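RRNA methyltransferase (Streptomyces viridochromogenes, PDB 1O9G) methylates guanine-2535 of 23S ribosomal RNA at N1, using S-adenosyl-L-methionine as methyl donor, and so confers resistance to the orthosomycin antibiotic avilamycin. Local coordinates at residues 58-63 with 91-96; 80-85 with 147-152; 19-24 with 103-108; 173-178 with 211-216. The protein carries 3 engineered substitutions. One frame throughout, in Å; residues are numbered along the deposited sequence.

Contact 1: 58-63 with 91-96; sequences PCCGSG and ELAAKN
The carboxamide of Asn96 and the peptide group of Ser62 are the flat groups that meet here. The Ser62 oxygen sits at the amide edge of Asn96, almost in its plane, and takes a hydrogen bond of 2.9 Å from Asn96 ND2 to Ser62 O that is nearly straight at 163°. Seen from the carbonyl, the donor is raised above the peptide plane by 37°. Residues 58-63, after the first strand of a Rossmann-like methyltransferase, correspond to the glycine-rich loop that in related enzymes lies against S-adenosylmethionine; helix 87-98 packs beside it. Asn96 suits its place because both ends of its amide are used: OD1 receives the backbone N-H of His23, so the amide joins two loops and its rotation is fixed.

Ser62 O has a second neighbour, Ala93 CA at 3.1 Å, in a CA-H...O contact. The loop comes this close because it is built from small residues. Cys60 to Gly63 make a type II' turn, closed by Gly63 N bonding to Cys60 O at 2.9 Å, and Gly61 supplies the positive phi that such a turn needs. Gly63 also has positive phi, and its CA lies 4.1 Å from Ala93 CA; a CB here would point at the helix and run into Ala93 CB, so the close approach calls for glycine. Gly63 is the N-cap position of helix 64-72. Ser62 OG folds back between its own N and carbonyl carbon (chi1 72°) to bond Tyr64 N. Ser62 CB rests 3.9 Å from Leu92 CD2, while Ala93 CB lies 3.5 Å from Gly61 O.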
loop_
_atom_site.group_PDB
_atom_site.type_symbol
_atom_site.label_atom_id
_atom_site.label_comp_id
_atom_site.label_asym_id
_atom_site.label_seq_id
_atom_site.Cartn_x
_atom_site.Cartn_y
_atom_site.Cartn_z
ATOM N N PRO A 58 1.707 7.209 -0.203
ATOM C CA PRO A 58 2.682 8.311 -0.132
ATOM C C PRO A 58 3.835 8.100 0.850
ATOM O O PRO A 58 4.677 8.993 1.018
ATOM C CB PRO A 58 1.835 9.495 0.324
ATOM C CG PRO A 58 0.835 8.879 1.254
ATOM C CD PRO A 58 0.515 7.538 0.597
ATOM N N CYS A 59 3.863 6.948 1.511
ATOM C CA CYS A 59 4.998 6.523 2.326
ATOM C C CYS A 59 5.276 5.086 1.987
ATOM O O CYS A 59 5.205 4.192 2.819
ATOM C CB CYS A 59 4.761 6.663 3.818
ATOM S SG CYS A 59 4.072 8.220 4.345
ATOM N N CYS A 60 5.605 4.847 0.725
ATOM C CA CYS A 60 5.497 3.506 0.209
ATOM C C CYS A 60 6.551 2.515 0.688
ATOM O O CYS A 60 6.347 1.309 0.546
ATOM C CB CYS A 60 5.476 3.531 -1.328
ATOM S SG CYS A 60 7.006 4.055 -2.119
ATOM N N GLY A 61 7.672 2.996 1.229
ATOM C CA GLY A 61 8.725 2.115 1.663
ATOM C C GLY A 61 9.172 1.220 0.546
ATOM O O GLY A 61 9.444 1.696 -0.547
ATOM N N SER A 62 9.218 -0.073 0.832
ATOM C CA SER A 62 9.635 -1.090 -0.131
ATOM C C SER A 62 8.638 -1.327 -1.242
ATOM O O SER A 62 8.914 -2.080 -2.173
ATOM C CB SER A 62 9.829 -2.421 0.599
ATOM O OG SER A 62 8.584 -2.992 0.992
ATOM N N GLY A 63 7.435 -0.751 -1.131
ATOM C CA GLY A 63 6.396 -0.940 -2.116
ATOM C C GLY A 63 5.678 -2.275 -2.033
ATOM O O GLY A 63 4.803 -2.548 -2.880
ATOM N N GLU A 91 14.179 2.293 -4.797
ATOM C CA GLU A 91 14.763 1.348 -5.737
ATOM C C GLU A 91 14.050 0.010 -5.611
ATOM O O GLU A 91 13.682 -0.605 -6.601
ATOM C CB GLU A 91 16.282 1.132 -5.473
ATOM C CG GLU A 91 17.232 2.333 -5.609
ATOM C CD GLU A 91 18.729 1.974 -5.384
ATOM O OE1 GLU A 91 19.012 0.963 -4.709
ATOM O OE2 GLU A 91 19.646 2.689 -5.859
ATOM N N LEU A 92 13.817 -0.430 -4.384
ATOM C CA LEU A 92 13.136 -1.693 -4.166
ATOM C C LEU A 92 11.650 -1.578 -4.502
ATOM O O LEU A 92 11.086 -2.492 -5.088
ATOM C CB LEU A 92 13.320 -2.168 -2.745
ATOM C CG LEU A 92 12.950 -3.638 -2.502
ATOM C CD1 LEU A 92 13.897 -4.614 -3.228
ATOM C CD2 LEU A 92 13.003 -3.898 -1.023
ATOM N N ALA A 93 11.025 -0.447 -4.173
ATOM C CA ALA A 93 9.629 -0.214 -4.521
ATOM C C ALA A 93 9.421 -0.298 -6.023
ATOM O O ALA A 93 8.437 -0.846 -6.499
ATOM C CB ALA A 93 9.093 1.104 -3.978
ATOM N N ALA A 94 10.395 0.192 -6.775
ATOM C CA ALA A 94 10.299 0.161 -8.217
ATOM C C ALA A 94 10.333 -1.289 -8.720
ATOM O O ALA A 94 9.625 -1.620 -9.651
ATOM C CB ALA A 94 11.399 0.969 -8.842
ATOM N N LYS A 95 11.168 -2.146 -8.132
ATOM C CA LYS A 95 11.190 -3.567 -8.483
ATOM C C LYS A 95 9.848 -4.210 -8.182
ATOM O O LYS A 95 9.356 -5.030 -8.955
ATOM C CB LYS A 95 12.313 -4.337 -7.760
ATOM C CG LYS A 95 13.695 -4.000 -8.234
ATOM C CD LYS A 95 14.726 -4.909 -7.565
ATOM C CE LYS A 95 14.852 -6.268 -8.239
ATOM N NZ LYS A 95 16.147 -6.915 -7.904
ATOM N N ASN A 96 9.238 -3.845 -7.065
ATOM C CA ASN A 96 7.928 -4.401 -6.744
ATOM C C ASN A 96 6.877 -3.897 -7.716
ATOM O O ASN A 96 6.080 -4.681 -8.212
ATOM C CB ASN A 96 7.521 -4.163 -5.282
ATOM C CG ASN A 96 8.090 -5.188 -4.340
ATOM O OD1 ASN A 96 8.102 -6.361 -4.685
ATOM N ND2 ASN A 96 8.514 -4.785 -3.126
#

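Contact 2: 80-85 with 147-152; sequences VIASDV and CAIRTA
Ile149 holds CG1 anti to its backbone N (chi1 177°), which sets that carbon against the methyl of Ala82, 4.1 Å from Ile149 CG1 to Ala82 CB. At the start of the strands Val80 tucks CG2 between its N and carbonyl carbon, and Val80 CG2 touches Cys147 CB at 3.6 Å. These four side chains share one face of the sheet, where helix 87-98 packs on Ile149; small Ala82 leaves room for the isoleucine branch.

The backbones form a parallel ladder. Ala148 N donates to Val80 O, Ala148 O accepts Ala82 N at 2.8 Å, and Arg150 N continues to Ala82 O. This is one margin of the Rossmann-like sheet: 147-151 is one of its two outermost strands, while 77-84 has strand 53-57 as its other neighbour. On the other face Ile81 and Ser83 lie near helix 160-164, and Ser83 OG is hydrogen-bonded to Trp56 NE1.

Asp84 O accepts Ala152 N at 3.0 Å, with the donor 48° above the carbonyl plane, yet Asp84 N is buried with no partner in the model. The Asp84 carboxylate is shared: OD1 receives Val85 N at 2.7 Å and OD2 receives Gly61 N.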
loop_
_atom_site.group_PDB
_atom_site.type_symbol
_atom_site.label_atom_id
_atom_site.label_comp_id
_atom_site.label_asym_id
_atom_site.label_seq_id
_atom_site.Cartn_x
_atom_site.Cartn_y
_atom_site.Cartn_z
ATOM N N VAL A 80 -2.302 2.814 -9.573
ATOM C CA VAL A 80 -1.682 3.050 -8.289
ATOM C C VAL A 80 -0.548 4.062 -8.437
ATOM O O VAL A 80 0.094 4.181 -9.478
ATOM C CB VAL A 80 -1.180 1.731 -7.628
ATOM C CG1 VAL A 80 -2.324 0.781 -7.403
ATOM C CG2 VAL A 80 -0.137 1.043 -8.448
ATOM N N ILE A 81 -0.337 4.776 -7.325
ATOM C CA ILE A 81 0.697 5.783 -7.222
ATOM C C ILE A 81 1.502 5.520 -5.967
ATOM O O ILE A 81 0.932 5.362 -4.901
ATOM C CB ILE A 81 0.080 7.197 -7.165
ATOM C CG1 ILE A 81 -0.825 7.409 -8.398
ATOM C CG2 ILE A 81 1.173 8.232 -7.070
ATOM C CD1 ILE A 81 -1.662 8.669 -8.391
ATOM N N ALA A 82 2.823 5.524 -6.119
ATOM C CA ALA A 82 3.735 5.352 -4.991
ATOM C C ALA A 82 4.633 6.577 -4.868
ATOM O O ALA A 82 5.149 7.102 -5.850
ATOM C CB ALA A 82 4.577 4.164 -5.171
ATOM N N SER A 83 4.850 6.985 -3.639
ATOM C CA SER A 83 5.877 7.973 -3.386
ATOM C C SER A 83 6.431 7.825 -1.974
ATOM O O SER A 83 5.791 7.215 -1.096
ATOM C CB SER A 83 5.357 9.390 -3.664
ATOM O OG SER A 83 4.261 9.755 -2.845
ATOM N N ASP A 84 7.639 8.327 -1.780
ATOM C CA ASP A 84 8.316 8.328 -0.482
ATOM C C ASP A 84 9.484 9.308 -0.547
ATOM O O ASP A 84 9.857 9.760 -1.611
ATOM C CB ASP A 84 8.808 6.937 -0.104
ATOM C CG ASP A 84 8.819 6.685 1.401
ATOM O OD1 ASP A 84 9.051 7.646 2.162
ATOM O OD2 ASP A 84 8.641 5.567 1.902
ATOM N N VAL A 85 10.081 9.621 0.598
ATOM C CA VAL A 85 11.030 10.715 0.685
ATOM C C VAL A 85 12.450 10.363 0.324
ATOM O O VAL A 85 13.179 11.255 -0.107
ATOM C CB VAL A 85 11.044 11.369 2.096
ATOM C CG1 VAL A 85 9.677 11.834 2.484
ATOM C CG2 VAL A 85 11.600 10.441 3.169
ATOM N N CYS A 147 0.853 2.384 -13.096
ATOM C CA CYS A 147 1.516 2.738 -11.852
ATOM C C CYS A 147 2.562 3.814 -12.117
ATOM O O CYS A 147 3.116 3.922 -13.201
ATOM C CB CYS A 147 2.134 1.510 -11.174
ATOM S SG CYS A 147 3.441 0.713 -12.116
ATOM N N ALA A 148 2.813 4.606 -11.100
ATOM C CA ALA A 148 3.808 5.666 -11.161
ATOM C C ALA A 148 4.486 5.665 -9.780
ATOM O O ALA A 148 3.889 5.343 -8.750
ATOM C CB ALA A 148 3.143 6.943 -11.410
ATOM N N ILE A 149 5.767 5.990 -9.782
ATOM C CA ILE A 149 6.541 6.127 -8.564
ATOM C C ILE A 149 7.488 7.311 -8.693
ATOM O O ILE A 149 8.199 7.428 -9.674
ATOM C CB ILE A 149 7.271 4.803 -8.210
ATOM C CG1 ILE A 149 8.146 4.943 -6.972
ATOM C CG2 ILE A 149 8.134 4.272 -9.363
ATOM C CD1 ILE A 149 8.542 3.600 -6.382
ATOM N N ARG A 150 7.490 8.179 -7.678
ATOM C CA ARG A 150 8.354 9.377 -7.644
ATOM C C ARG A 150 8.802 9.619 -6.187
ATOM O O ARG A 150 8.176 9.175 -5.239
ATOM C CB ARG A 150 7.626 10.662 -8.140
ATOM C CG ARG A 150 7.341 10.774 -9.636
ATOM C CD ARG A 150 6.825 12.135 -10.052
ATOM N NE ARG A 150 6.579 12.258 -11.515
ATOM C CZ ARG A 150 5.620 11.632 -12.191
ATOM N NH1 ARG A 150 4.764 10.794 -11.625
ATOM N NH2 ARG A 150 5.523 11.867 -13.481
ATOM N N THR A 151 9.897 10.343 -6.027
ATOM C CA THR A 151 10.313 10.873 -4.728
ATOM C C THR A 151 9.504 12.105 -4.366
ATOM O O THR A 151 9.383 13.029 -5.166
ATOM C CB THR A 151 11.777 11.267 -4.782
ATOM O OG1 THR A 151 12.552 10.146 -5.214
ATOM C CG2 THR A 151 12.282 11.586 -3.408
ATOM N N ALA A 152 8.955 12.117 -3.169
ATOM C CA ALA A 152 8.273 13.290 -2.605
ATOM C C ALA A 152 8.077 13.185 -1.091
ATOM O O ALA A 152 7.747 12.130 -0.557
ATOM C CB ALA A 152 6.952 13.502 -3.283
HETATM O O HOH W 1 4.488 9.083 -8.613
HETATM O O HOH W 2 5.136 10.965 -0.698
#

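Contact 3: 19-24 with 103-108; sequences GVVLHS and AGLTAR
Arg108 reaches from helix 102-119 to the loop of Val21 and His23, joining the N-terminal region to the helical excursion that the Rossmann-like chain makes between strands 77-84 and 147-151. From CB the chain sets off with CG anti to the backbone N (chi1 -177°), and Arg108 CG lies 3.9 Å from Val21 CG1. A bend at chi2 (57°) then brings Arg108 CD near Val21 O (3.8 Å), with His23 NE2 a little farther. NE makes the main bond: Arg108 NE donates to Val21 O at 2.8 Å, in the carbonyl plane and on a lone pair. Next comes CZ, with His23 NE2 3.2 Å from Arg108 CZ and over the centre of one guanidinium face, the imidazole and guanidinium planes 35° apart. At the tip the two amino groups part ways. NH1 forms a salt bridge with Glu111 of the same helix, which probably offsets the close approach of Arg112 NH2 to Arg108 NH2. Arg108 NH2 adds a weak second bond to Val21 O at 3.1 Å. Arginine fits because one flat cation can meet a carbonyl at its edge, a ring nitrogen over its face and a carboxylate at its far end.

Val21 also gives its CG1 to the helix, Val21 CG1 meeting Leu105 CD2 at 3.8 Å, the two side chains crossing at about a right angle.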
loop_
_atom_site.group_PDB
_atom_site.type_symbol
_atom_site.label_atom_id
_atom_site.label_comp_id
_atom_site.label_asym_id
_atom_site.label_seq_id
_atom_site.Cartn_x
_atom_site.Cartn_y
_atom_site.Cartn_z
ATOM N N GLY A 19 9.267 -12.098 -0.426
ATOM C CA GLY A 19 10.449 -12.884 -0.714
ATOM C C GLY A 19 10.249 -14.098 -1.614
ATOM O O GLY A 19 11.182 -14.877 -1.845
ATOM N N VAL A 20 9.033 -14.286 -2.105
ATOM C CA VAL A 20 8.732 -15.366 -3.033
ATOM C C VAL A 20 8.735 -14.755 -4.431
ATOM O O VAL A 20 9.725 -14.866 -5.149
ATOM C CB VAL A 20 7.399 -16.078 -2.662
ATOM C CG1 VAL A 20 7.006 -17.157 -3.694
ATOM C CG2 VAL A 20 7.502 -16.652 -1.272
ATOM N N VAL A 21 7.691 -14.008 -4.784
ATOM C CA VAL A 21 7.667 -13.237 -6.025
ATOM C C VAL A 21 7.984 -11.753 -5.711
ATOM O O VAL A 21 8.926 -11.140 -6.254
ATOM C CB VAL A 21 6.328 -13.377 -6.760
ATOM C CG1 VAL A 21 6.346 -12.591 -8.111
ATOM C CG2 VAL A 21 6.006 -14.870 -6.985
ATOM N N LEU A 22 7.164 -11.175 -4.849
ATOM C CA LEU A 22 7.387 -9.839 -4.332
ATOM C C LEU A 22 8.677 -9.802 -3.538
ATOM O O LEU A 22 9.122 -10.802 -2.961
ATOM C CB LEU A 22 6.172 -9.355 -3.539
ATOM C CG LEU A 22 4.984 -8.915 -4.384
ATOM C CD1 LEU A 22 4.363 -9.999 -5.249
ATOM C CD2 LEU A 22 3.866 -8.251 -3.528
ATOM N N HIS A 23 9.272 -8.627 -3.521
ATOM C CA HIS A 23 10.635 -8.431 -3.048
ATOM C C HIS A 23 10.682 -7.984 -1.607
ATOM O O HIS A 23 9.913 -7.107 -1.205
ATOM C CB HIS A 23 11.328 -7.392 -3.910
ATOM C CG HIS A 23 11.546 -7.847 -5.311
ATOM N ND1 HIS A 23 10.748 -7.475 -6.368
ATOM C CD2 HIS A 23 12.475 -8.682 -5.818
ATOM C CE1 HIS A 23 11.204 -8.043 -7.474
ATOM N NE2 HIS A 23 12.252 -8.767 -7.167
ATOM N N SER A 24 11.592 -8.636 -0.862
ATOM C CA SER A 24 11.860 -8.367 0.552
ATOM C C SER A 24 13.073 -7.458 0.704
ATOM O O SER A 24 13.928 -7.396 -0.166
ATOM C CB SER A 24 12.093 -9.695 1.315
ATOM O OG SER A 24 13.128 -10.458 0.721
ATOM N N ALA A 103 4.563 -8.395 -18.131
ATOM C CA ALA A 103 5.974 -8.479 -18.532
ATOM C C ALA A 103 6.874 -8.528 -17.304
ATOM O O ALA A 103 7.839 -9.256 -17.287
ATOM C CB ALA A 103 6.392 -7.321 -19.435
ATOM N N GLY A 104 6.565 -7.758 -16.276
ATOM C CA GLY A 104 7.356 -7.783 -15.057
ATOM C C GLY A 104 7.299 -9.105 -14.327
ATOM O O GLY A 104 8.304 -9.614 -13.771
ATOM N N LEU A 105 6.116 -9.699 -14.321
ATOM C CA LEU A 105 5.933 -11.008 -13.704
ATOM C C LEU A 105 6.637 -12.082 -14.514
ATOM O O LEU A 105 7.212 -12.990 -13.937
ATOM C CB LEU A 105 4.452 -11.327 -13.503
ATOM C CG LEU A 105 3.870 -10.581 -12.309
ATOM C CD1 LEU A 105 2.356 -10.522 -12.384
ATOM C CD2 LEU A 105 4.328 -11.191 -10.999
ATOM N N THR A 106 6.632 -11.966 -15.842
ATOM C CA THR A 106 7.354 -12.899 -16.706
ATOM C C THR A 106 8.849 -12.806 -16.425
ATOM O O THR A 106 9.501 -13.836 -16.348
ATOM C CB THR A 106 7.033 -12.606 -18.163
ATOM O OG1 THR A 106 5.696 -13.019 -18.426
ATOM C CG2 THR A 106 7.883 -13.421 -19.097
ATOM N N ALA A 107 9.382 -11.597 -16.258
ATOM C CA ALA A 107 10.796 -11.393 -15.965
ATOM C C ALA A 107 11.169 -12.003 -14.610
ATOM O O ALA A 107 12.188 -12.662 -14.485
ATOM C CB ALA A 107 11.162 -9.930 -16.007
ATOM N N ARG A 108 10.335 -11.822 -13.603
ATOM C CA ARG A 108 10.581 -12.398 -12.295
ATOM C C ARG A 108 10.520 -13.912 -12.320
ATOM O O ARG A 108 11.344 -14.579 -11.668
ATOM C CB ARG A 108 9.606 -11.786 -11.275
ATOM C CG ARG A 108 9.779 -12.230 -9.837
ATOM C CD ARG A 108 11.123 -12.006 -9.247
ATOM N NE ARG A 108 11.059 -11.985 -7.790
ATOM C CZ ARG A 108 12.098 -12.007 -6.978
ATOM N NH1 ARG A 108 13.330 -12.093 -7.437
ATOM N NH2 ARG A 108 11.885 -11.945 -5.681
HETATM O O HOH W 3 13.099 -11.134 -2.585
#

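Contact 4: 173-178 with 211-216; sequences LTDLPY and AVTDRS
This contact closes a beta-alpha-beta unit of the Rossmann-like sheet, strand 171-175, helix 190-203 and strand 209-214, at the end where strand 171-175 runs into Asp175-Leu176-Pro177-Tyr178. That sequence resembles the (N/D)PP(Y/F) motif IV of amino-methyltransferases, which lines the site of the target base, so a similar role is probable here.

The strands are parallel: Thr174 N donates to Ala211 O, Thr213 N to Thr174 O, and Leu176 N to Thr213 O at 3.0 Å, nearly straight at 169°. The last bond holds the start of the motif to the neighbouring strand. Ala211 CB lies beside Leu173 CG, on the same face. On the opposite face Thr174 CG2 meets Val212 CG1 at 4.0 Å, while Thr174 OG1 turns to Asp57. Thr213 CG2 lies against the neighbouring strand, 3.5 Å from Thr174 O, and OG1 goes to Ser236 O. Leu176 CD1 lies 3.6 Å from Asp214 OD2, whose polar partner is Val188 N. Tyr178 OH is 3.8 Å from Arg215 NH2, a contact without a bond; its ring meets Trp184 edge-to-face and Arg181 by cation-pi.

Bonded backbones and apolar branches thus fix the base of the motif, whereas partly exposed Asp175 at the strand end and Tyr178 beyond it place acidic and aromatic groups there.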
loop_
_atom_site.group_PDB
_atom_site.type_symbol
_atom_site.label_atom_id
_atom_site.label_comp_id
_atom_site.label_asym_id
_atom_site.label_seq_id
_atom_site.Cartn_x
_atom_site.Cartn_y
_atom_site.Cartn_z
ATOM N N LEU A 173 -3.565 4.710 1.347
ATOM C CA LEU A 173 -3.384 3.638 2.327
ATOM C C LEU A 173 -1.891 3.521 2.544
ATOM O O LEU A 173 -1.143 3.286 1.611
ATOM C CB LEU A 173 -4.021 2.335 1.854
ATOM C CG LEU A 173 -4.186 1.197 2.858
ATOM C CD1 LEU A 173 -5.251 0.210 2.371
ATOM C CD2 LEU A 173 -2.900 0.459 3.127
ATOM N N THR A 174 -1.459 3.734 3.783
ATOM C CA THR A 174 -0.056 3.686 4.091
ATOM C C THR A 174 0.224 3.191 5.508
ATOM O O THR A 174 -0.544 3.405 6.417
ATOM C CB THR A 174 0.566 5.063 3.813
ATOM O OG1 THR A 174 1.985 4.950 3.752
ATOM C CG2 THR A 174 0.211 6.067 4.908
ATOM N N ASP A 175 1.349 2.509 5.633
ATOM C CA ASP A 175 1.908 2.061 6.883
ATOM C C ASP A 175 2.920 3.115 7.277
ATOM O O ASP A 175 3.848 3.425 6.517
ATOM C CB ASP A 175 2.577 0.692 6.667
ATOM C CG ASP A 175 3.020 0.025 7.940
ATOM O OD1 ASP A 175 2.513 0.346 9.034
ATOM O OD2 ASP A 175 3.921 -0.844 7.925
ATOM N N LEU A 176 2.758 3.692 8.453
ATOM C CA LEU A 176 3.544 4.871 8.805
ATOM C C LEU A 176 5.020 4.499 8.907
ATOM O O LEU A 176 5.357 3.409 9.374
ATOM C CB LEU A 176 3.014 5.530 10.078
ATOM C CG LEU A 176 1.617 6.157 9.965
ATOM C CD1 LEU A 176 1.122 6.739 11.268
ATOM C CD2 LEU A 176 1.573 7.206 8.840
ATOM N N PRO A 177 5.897 5.365 8.400
ATOM C CA PRO A 177 7.326 5.061 8.367
ATOM C C PRO A 177 7.910 5.049 9.753
ATOM O O PRO A 177 7.533 5.853 10.583
ATOM C CB PRO A 177 7.932 6.196 7.524
ATOM C CG PRO A 177 6.884 7.253 7.410
ATOM C CD PRO A 177 5.583 6.681 7.811
ATOM N N TYR A 178 8.843 4.148 9.992
ATOM C CA TYR A 178 9.359 3.966 11.342
ATOM C C TYR A 178 10.116 5.199 11.867
ATOM O O TYR A 178 10.182 5.406 13.067
ATOM C CB TYR A 178 10.209 2.682 11.429
ATOM C CG TYR A 178 9.397 1.377 11.390
ATOM C CD1 TYR A 178 8.154 1.300 10.753
ATOM C CD2 TYR A 178 9.884 0.218 11.991
ATOM C CE1 TYR A 178 7.428 0.112 10.722
ATOM C CE2 TYR A 178 9.163 -0.979 11.963
ATOM C CZ TYR A 178 7.933 -1.022 11.327
ATOM O OH TYR A 178 7.208 -2.193 11.291
ATOM N N ALA A 211 -6.375 6.165 4.858
ATOM C CA ALA A 211 -6.245 5.054 5.816
ATOM C C ALA A 211 -4.758 4.961 6.188
ATOM O O ALA A 211 -3.895 4.794 5.337
ATOM C CB ALA A 211 -6.697 3.778 5.222
ATOM N N VAL A 212 -4.488 5.075 7.480
ATOM C CA VAL A 212 -3.136 4.925 8.010
ATOM C C VAL A 212 -3.095 3.839 9.072
ATOM O O VAL A 212 -4.034 3.661 9.838
ATOM C CB VAL A 212 -2.609 6.261 8.550
ATOM C CG1 VAL A 212 -2.647 7.335 7.474
ATOM C CG2 VAL A 212 -3.400 6.738 9.716
ATOM N N THR A 213 -1.986 3.127 9.117
ATOM C CA THR A 213 -1.778 2.056 10.074
ATOM C C THR A 213 -0.404 2.198 10.738
ATOM O O THR A 213 0.528 2.777 10.174
ATOM C CB THR A 213 -2.013 0.686 9.388
ATOM O OG1 THR A 213 -1.810 -0.372 10.317
ATOM C CG2 THR A 213 -1.049 0.435 8.242
ATOM N N ASP A 214 -0.308 1.705 11.966
ATOM C CA ASP A 214 0.873 1.875 12.831
ATOM C C ASP A 214 0.902 0.718 13.817
ATOM O O ASP A 214 -0.097 0.035 14.011
ATOM C CB ASP A 214 0.734 3.193 13.606
ATOM C CG ASP A 214 2.061 3.831 14.014
ATOM O OD1 ASP A 214 3.119 3.159 14.085
ATOM O OD2 ASP A 214 2.117 5.042 14.315
ATOM N N ARG A 215 2.051 0.523 14.448
ATOM C CA ARG A 215 2.166 -0.346 15.604
ATOM C C ARG A 215 1.731 0.463 16.814
ATOM O O ARG A 215 2.543 1.109 17.486
ATOM C CB ARG A 215 3.606 -0.823 15.763
ATOM C CG ARG A 215 3.797 -1.903 16.807
ATOM C CD ARG A 215 3.583 -3.308 16.266
ATOM N NE ARG A 215 4.501 -3.644 15.172
ATOM C CZ ARG A 215 4.249 -4.531 14.205
ATOM N NH1 ARG A 215 3.094 -5.196 14.170
ATOM N NH2 ARG A 215 5.165 -4.766 13.267
ATOM N N SER A 216 0.432 0.458 17.069
ATOM C CA SER A 216 -0.103 1.127 18.242
ATOM C C SER A 216 -1.490 0.619 18.583
ATOM O O SER A 216 -2.058 -0.195 17.874
ATOM C CB SER A 216 -0.142 2.628 18.037
ATOM O OG SER A 216 -1.243 2.963 17.244
#

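Contacts 2 and 4 belong to the same mixed sheet, in its parallel part, but to different places in it: 147-152 lies at its margin and is partly exposed, whereas 173-178 and 211-216 are inner and mostly buried. Both rest on backbone ladders. Contacts 1 and 3 instead bring a loop to a helix and depend on side-chain donors, a neutral amide in the first and a charged guanidinium in the second. Contact 1 is the link between the others: its loop touches the end of strand 77-84 in contact 2, helix 87-98 meets the 19-24 loop of contact 3, and Cys59 packs on Thr174 of contact 4. Contacts 3 and 4 lie on opposite sides of the chain's centre, their own centres about 25 Å apart.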